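Local coordinates for purine nucleoside phosphorylase (Grouper iridovirus, PDB 3KHS), which probably catalyses the phosphorolysis of purine nucleosides, releasing the free purine base and ribose 1-phosphate in purine salvage, at residues W13-L18 / K101-K106; C190-P195 / K204-M209. One frame throughout, in Å; residues are numbered along the deposited sequence.

Interaction 1 (W13-L18 / K101-K106); sequences WLNKQL and KALGVK
L103 rests its methyl CD2 against L14 CB and the amide nitrogen of N15 near the end of helix 3-15. CD2 lies 4.0 Å from N15 ND2 and 4.4 Å from L14 CB. The CA-CB bond of L103 does not head for the other helix; the turn is made further out. CG stands anti to the carbonyl carbon, beside the backbone N (chi1 -77°), and with CD1 continuing the chain away from CA (chi2 175°), it is the folded-back branch CD2 that does the touching. N15 and L103 pass alongside each other, pointing opposite ways, with the amide nitrogen against the methyl. In the alpha/beta fold of the PNP/MTAP family this joins the ends of two helices, 3-15 and 95-102, over strand 64-70, where F67 meets L14, L18 and L103. Both chains turn away just here: N15 to L18 form a type I beta turn, and G104, at positive phi, completes a Schellman motif with its N 2.8 Å from K101 O. L18, the last residue of that beta turn, stops with CD1 4.7 Å from L103 CD2. At the other end of the amide, N15 OD1 takes a hydrogen bond from R21 NH2, which also makes a weak one to A102 O, spanning both helix ends.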
loop_
_atom_site.group_PDB
_atom_site.type_symbol
_atom_site.label_atom_id
_atom_site.label_comp_id
_atom_site.label_asym_id
_atom_site.label_seq_id
_atom_site.Cartn_x
_atom_site.Cartn_y
_atom_site.Cartn_z
ATOM N N TRP B 13 -1.652 -33.895 8.587
ATOM C CA TRP B 13 -2.820 -34.176 9.412
ATOM C C TRP B 13 -4.039 -34.469 8.550
ATOM O O TRP B 13 -4.892 -35.284 8.912
ATOM C CB TRP B 13 -3.099 -32.995 10.351
ATOM C CG TRP B 13 -4.278 -33.159 11.250
ATOM C CD1 TRP B 13 -4.266 -33.609 12.545
ATOM C CD2 TRP B 13 -5.653 -32.829 10.957
ATOM N NE1 TRP B 13 -5.545 -33.577 13.080
ATOM C CE2 TRP B 13 -6.412 -33.104 12.125
ATOM C CE3 TRP B 13 -6.311 -32.325 9.833
ATOM C CZ2 TRP B 13 -7.790 -32.888 12.191
ATOM C CZ3 TRP B 13 -7.694 -32.109 9.903
ATOM C CH2 TRP B 13 -8.413 -32.391 11.078
ATOM N N LEU B 14 -4.132 -33.798 7.409
ATOM C CA LEU B 14 -5.263 -34.026 6.519
ATOM C C LEU B 14 -5.043 -35.362 5.828
ATOM O O LEU B 14 -5.981 -36.128 5.635
ATOM C CB LEU B 14 -5.378 -32.917 5.463
ATOM C CG LEU B 14 -5.889 -31.540 5.918
ATOM C CD1 LEU B 14 -5.385 -30.453 4.957
ATOM C CD2 LEU B 14 -7.388 -31.558 6.005
ATOM N N ASN B 15 -3.793 -35.643 5.469
ATOM C CA ASN B 15 -3.472 -36.883 4.781
ATOM C C ASN B 15 -3.884 -38.122 5.539
ATOM O O ASN B 15 -4.204 -39.140 4.941
ATOM C CB ASN B 15 -1.988 -36.941 4.468
ATOM C CG ASN B 15 -1.684 -36.414 3.100
ATOM O OD1 ASN B 15 -0.559 -36.001 2.810
ATOM N ND2 ASN B 15 -2.694 -36.430 2.234
ATOM N N LYS B 16 -3.886 -38.041 6.857
ATOM C CA LYS B 16 -4.272 -39.184 7.663
ATOM C C LYS B 16 -5.639 -39.701 7.240
ATOM O O LYS B 16 -5.917 -40.897 7.323
ATOM C CB LYS B 16 -4.298 -38.808 9.156
ATOM C CG LYS B 16 -2.936 -38.932 9.857
ATOM C CD LYS B 16 -2.927 -38.292 11.252
ATOM C CE LYS B 16 -3.984 -38.872 12.182
ATOM N NZ LYS B 16 -4.231 -37.956 13.329
ATOM N N GLN B 17 -6.483 -38.801 6.757
ATOM C CA GLN B 17 -7.839 -39.172 6.372
ATOM C C GLN B 17 -8.058 -39.349 4.870
ATOM O O GLN B 17 -9.199 -39.397 4.411
ATOM C CB GLN B 17 -8.792 -38.121 6.963
ATOM C CG GLN B 17 -8.597 -37.955 8.490
ATOM C CD GLN B 17 -8.842 -36.537 9.028
ATOM O OE1 GLN B 17 -9.924 -35.961 8.852
ATOM N NE2 GLN B 17 -7.831 -35.977 9.709
ATOM N N LEU B 18 -6.975 -39.486 4.111
ATOM C CA LEU B 18 -7.097 -39.625 2.663
ATOM C C LEU B 18 -6.507 -40.898 2.067
ATOM O O LEU B 18 -5.443 -41.366 2.479
ATOM C CB LEU B 18 -6.464 -38.411 1.963
ATOM C CG LEU B 18 -6.919 -37.005 2.365
ATOM C CD1 LEU B 18 -6.179 -36.001 1.500
ATOM C CD2 LEU B 18 -8.431 -36.859 2.219
ATOM N N LYS B 101 0.011 -27.086 -1.785
ATOM C CA LYS B 101 1.293 -27.559 -2.280
ATOM C C LYS B 101 1.794 -28.758 -1.474
ATOM O O LYS B 101 2.193 -29.777 -2.040
ATOM C CB LYS B 101 2.345 -26.455 -2.211
ATOM C CG LYS B 101 3.731 -26.871 -2.707
ATOM C CD LYS B 101 4.810 -26.066 -2.018
ATOM C CE LYS B 101 6.096 -25.987 -2.839
ATOM N NZ LYS B 101 6.453 -27.291 -3.427
ATOM N N ALA B 102 1.767 -28.618 -0.153
ATOM C CA ALA B 102 2.209 -29.664 0.754
ATOM C C ALA B 102 1.421 -30.951 0.559
ATOM O O ALA B 102 1.898 -32.015 0.899
ATOM C CB ALA B 102 2.066 -29.184 2.206
ATOM N N LEU B 103 0.204 -30.833 0.035
ATOM C CA LEU B 103 -0.661 -31.987 -0.214
ATOM C C LEU B 103 -0.294 -32.666 -1.523
ATOM O O LEU B 103 -0.781 -33.755 -1.810
ATOM C CB LEU B 103 -2.123 -31.563 -0.331
ATOM C CG LEU B 103 -2.944 -31.233 0.897
ATOM C CD1 LEU B 103 -4.302 -30.740 0.446
ATOM C CD2 LEU B 103 -3.097 -32.457 1.755
ATOM N N GLY B 104 0.539 -32.007 -2.323
ATOM C CA GLY B 104 0.928 -32.566 -3.605
ATOM C C GLY B 104 0.116 -32.047 -4.784
ATOM O O GLY B 104 0.210 -32.602 -5.887
ATOM N N VAL B 105 -0.677 -30.992 -4.572
ATOM C CA VAL B 105 -1.462 -30.449 -5.673
ATOM C C VAL B 105 -0.544 -29.883 -6.745
ATOM O O VAL B 105 0.463 -29.260 -6.457
ATOM C CB VAL B 105 -2.440 -29.352 -5.234
ATOM C CG1 VAL B 105 -3.156 -28.804 -6.460
ATOM C CG2 VAL B 105 -3.469 -29.921 -4.274
ATOM N N LYS B 106 -0.898 -30.121 -8.000
ATOM C CA LYS B 106 -0.084 -29.635 -9.108
ATOM C C LYS B 106 -0.760 -28.521 -9.887
ATOM O O LYS B 106 -0.093 -27.669 -10.447
ATOM C CB LYS B 106 0.300 -30.808 -10.025
ATOM C CG LYS B 106 1.383 -31.670 -9.406
ATOM C CD LYS B 106 1.554 -32.966 -10.176
ATOM C CE LYS B 106 2.654 -33.858 -9.585
ATOM N NZ LYS B 106 2.895 -35.084 -10.432
#

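Interaction 2 (C190-P195 / K204-M209); sequences CCVNGP and KILRLM
L206 reaches from helix 200-208 to C190 and V192 at the end of strand 184-191. The two elements belong to a beta-alpha-beta crossover that returns through strand 213-215, parallel to the first; backbone bonds of C190 to A213 and G215 zip the two strands together. Along the L206 side chain, CB aims from the helix at the strand but remains 4.9 Å from C190 SG. CG makes the main contact, with the same sulfur 3.9 Å away. Past CG the chain forks. CD1 lies 4.5 Å from C190 SG, and CD2 lies 4.3 Å from the same sulfur, so the sulfur faces the branch point with a methyl on each flank. CD2 also runs on along the leucine chain, roughly anti to CA because chi2 (44°) turns CD1 to the side, and ends 4.5 Å from V192 CG1. C190 supplies its half by holding SG anti to the backbone N, which projects the sulfur at the helix. L135 touches both C190 and V192, and S211 also packs on C190. The helix lies beside the trimer interface: I205 packs on I133 of the second subunit, L208 on its counterpart there, and M209 on I205 of the third, while N193 has backbone hydrogen bonds to the second subunit. Beyond V192 the strand becomes a loop with a cis peptide before P195. The side-chain amide of N193 reaches on to the next residue: ND2 donates to G194 O at 2.9 Å, almost straight at 176°, approaching from 43° above the carbonyl plane.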
loop_
_atom_site.group_PDB
_atom_site.type_symbol
_atom_site.label_atom_id
_atom_site.label_comp_id
_atom_site.label_asym_id
_atom_site.label_seq_id
_atom_site.Cartn_x
_atom_site.Cartn_y
_atom_site.Cartn_z
ATOM N N CYS B 190 -7.589 -6.971 -11.473
ATOM C CA CYS B 190 -6.906 -6.053 -10.558
ATOM C C CYS B 190 -7.354 -6.345 -9.133
ATOM O O CYS B 190 -8.548 -6.295 -8.825
ATOM C CB CYS B 190 -7.196 -4.575 -10.889
ATOM S SG CYS B 190 -6.497 -3.365 -9.688
ATOM N N CYS B 191 -6.385 -6.652 -8.280
ATOM C CA CYS B 191 -6.670 -6.959 -6.892
ATOM C C CYS B 191 -6.423 -5.766 -5.969
ATOM O O CYS B 191 -5.341 -5.166 -5.992
ATOM C CB CYS B 191 -5.792 -8.138 -6.429
ATOM S SG CYS B 191 -6.127 -8.614 -4.711
ATOM N N VAL B 192 -7.416 -5.435 -5.156
ATOM C CA VAL B 192 -7.293 -4.330 -4.188
ATOM C C VAL B 192 -7.593 -4.878 -2.805
ATOM O O VAL B 192 -8.167 -5.970 -2.669
ATOM C CB VAL B 192 -8.294 -3.191 -4.463
ATOM C CG1 VAL B 192 -7.945 -2.531 -5.786
ATOM C CG2 VAL B 192 -9.737 -3.745 -4.462
ATOM N N ASN B 193 -7.235 -4.116 -1.778
ATOM C CA ASN B 193 -7.461 -4.568 -0.423
ATOM C C ASN B 193 -8.913 -4.762 -0.013
ATOM O O ASN B 193 -9.273 -5.783 0.571
ATOM C CB ASN B 193 -6.809 -3.620 0.577
ATOM C CG ASN B 193 -6.587 -4.286 1.920
ATOM O OD1 ASN B 193 -5.527 -4.859 2.165
ATOM N ND2 ASN B 193 -7.607 -4.263 2.781
ATOM N N GLY B 194 -9.758 -3.788 -0.333
ATOM C CA GLY B 194 -11.142 -3.863 0.101
ATOM C C GLY B 194 -11.166 -3.413 1.584
ATOM O O GLY B 194 -10.128 -2.984 2.131
ATOM N N PRO B 195 -12.297 -3.550 2.277
ATOM C CA PRO B 195 -13.561 -4.094 1.780
ATOM C C PRO B 195 -14.448 -3.029 1.135
ATOM O O PRO B 195 -15.482 -3.345 0.577
ATOM C CB PRO B 195 -14.198 -4.699 3.039
ATOM C CG PRO B 195 -13.754 -3.791 4.113
ATOM C CD PRO B 195 -12.284 -3.517 3.755
ATOM N N LYS B 204 -11.232 5.202 -12.014
ATOM C CA LYS B 204 -10.581 5.762 -13.178
ATOM C C LYS B 204 -9.136 5.352 -13.200
ATOM O O LYS B 204 -8.622 4.973 -14.238
ATOM C CB LYS B 204 -10.665 7.281 -13.167
ATOM C CG LYS B 204 -12.041 7.760 -13.580
ATOM C CD LYS B 204 -12.222 9.253 -13.395
ATOM C CE LYS B 204 -13.685 9.602 -13.589
ATOM N NZ LYS B 204 -13.933 11.069 -13.563
ATOM N N ILE B 205 -8.467 5.431 -12.058
ATOM C CA ILE B 205 -7.072 5.048 -12.009
ATOM C C ILE B 205 -6.906 3.561 -12.374
ATOM O O ILE B 205 -5.996 3.182 -13.115
ATOM C CB ILE B 205 -6.510 5.318 -10.639
ATOM C CG1 ILE B 205 -6.448 6.835 -10.415
ATOM C CG2 ILE B 205 -5.163 4.651 -10.511
ATOM C CD1 ILE B 205 -6.437 7.254 -8.895
ATOM N N LEU B 206 -7.821 2.730 -11.901
ATOM C CA LEU B 206 -7.755 1.308 -12.191
ATOM C C LEU B 206 -7.896 1.043 -13.692
ATOM O O LEU B 206 -7.300 0.095 -14.217
ATOM C CB LEU B 206 -8.836 0.570 -11.431
ATOM C CG LEU B 206 -8.430 -0.023 -10.088
ATOM C CD1 LEU B 206 -7.593 0.941 -9.264
ATOM C CD2 LEU B 206 -9.687 -0.458 -9.364
ATOM N N ARG B 207 -8.693 1.871 -14.377
ATOM C CA ARG B 207 -8.885 1.722 -15.811
ATOM C C ARG B 207 -7.633 2.179 -16.488
ATOM O O ARG B 207 -7.165 1.561 -17.436
ATOM C CB ARG B 207 -10.034 2.568 -16.310
ATOM C CG ARG B 207 -11.335 1.918 -16.065
ATOM C CD ARG B 207 -12.461 2.674 -16.691
ATOM N NE ARG B 207 -13.632 1.847 -16.549
ATOM C CZ ARG B 207 -14.865 2.273 -16.733
ATOM N NH1 ARG B 207 -15.074 3.539 -17.078
ATOM N NH2 ARG B 207 -15.880 1.438 -16.540
ATOM N N LEU B 208 -7.076 3.270 -15.999
ATOM C CA LEU B 208 -5.854 3.776 -16.575
ATOM C C LEU B 208 -4.750 2.711 -16.413
ATOM O O LEU B 208 -3.814 2.690 -17.196
ATOM C CB LEU B 208 -5.480 5.074 -15.874
ATOM C CG LEU B 208 -4.431 6.039 -16.415
ATOM C CD1 LEU B 208 -4.344 6.009 -17.940
ATOM C CD2 LEU B 208 -4.838 7.445 -15.933
ATOM N N MET B 209 -4.851 1.829 -15.414
ATOM C CA MET B 209 -3.807 0.799 -15.250
ATOM C C MET B 209 -4.024 -0.413 -16.155
ATOM O O MET B 209 -3.197 -1.316 -16.193
ATOM C CB MET B 209 -3.708 0.330 -13.792
ATOM C CG MET B 209 -2.961 1.264 -12.892
ATOM S SD MET B 209 -3.367 0.976 -11.153
ATOM C CE MET B 209 -2.127 2.118 -10.381
#

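Interactions 1 and 2 sit on opposite sides of the chain's centre, each about 18 Å from it, with their own centres about 35 Å apart. Both are small and buried, with no polar bond between the two segments, yet they join different elements: helix end to helix end in 13-18/101-106, strand to helix within one crossover in 190-195/204-209. Their chemistry differs accordingly. Interaction 1 mixes a leucine methyl with an amide whose oxygen is tied to an arginine, and no other subunit touches its segments. Interaction 2 sets a cysteine sulfur and a valine against a leucine, and both neighbouring subunits pack on residues of its segments.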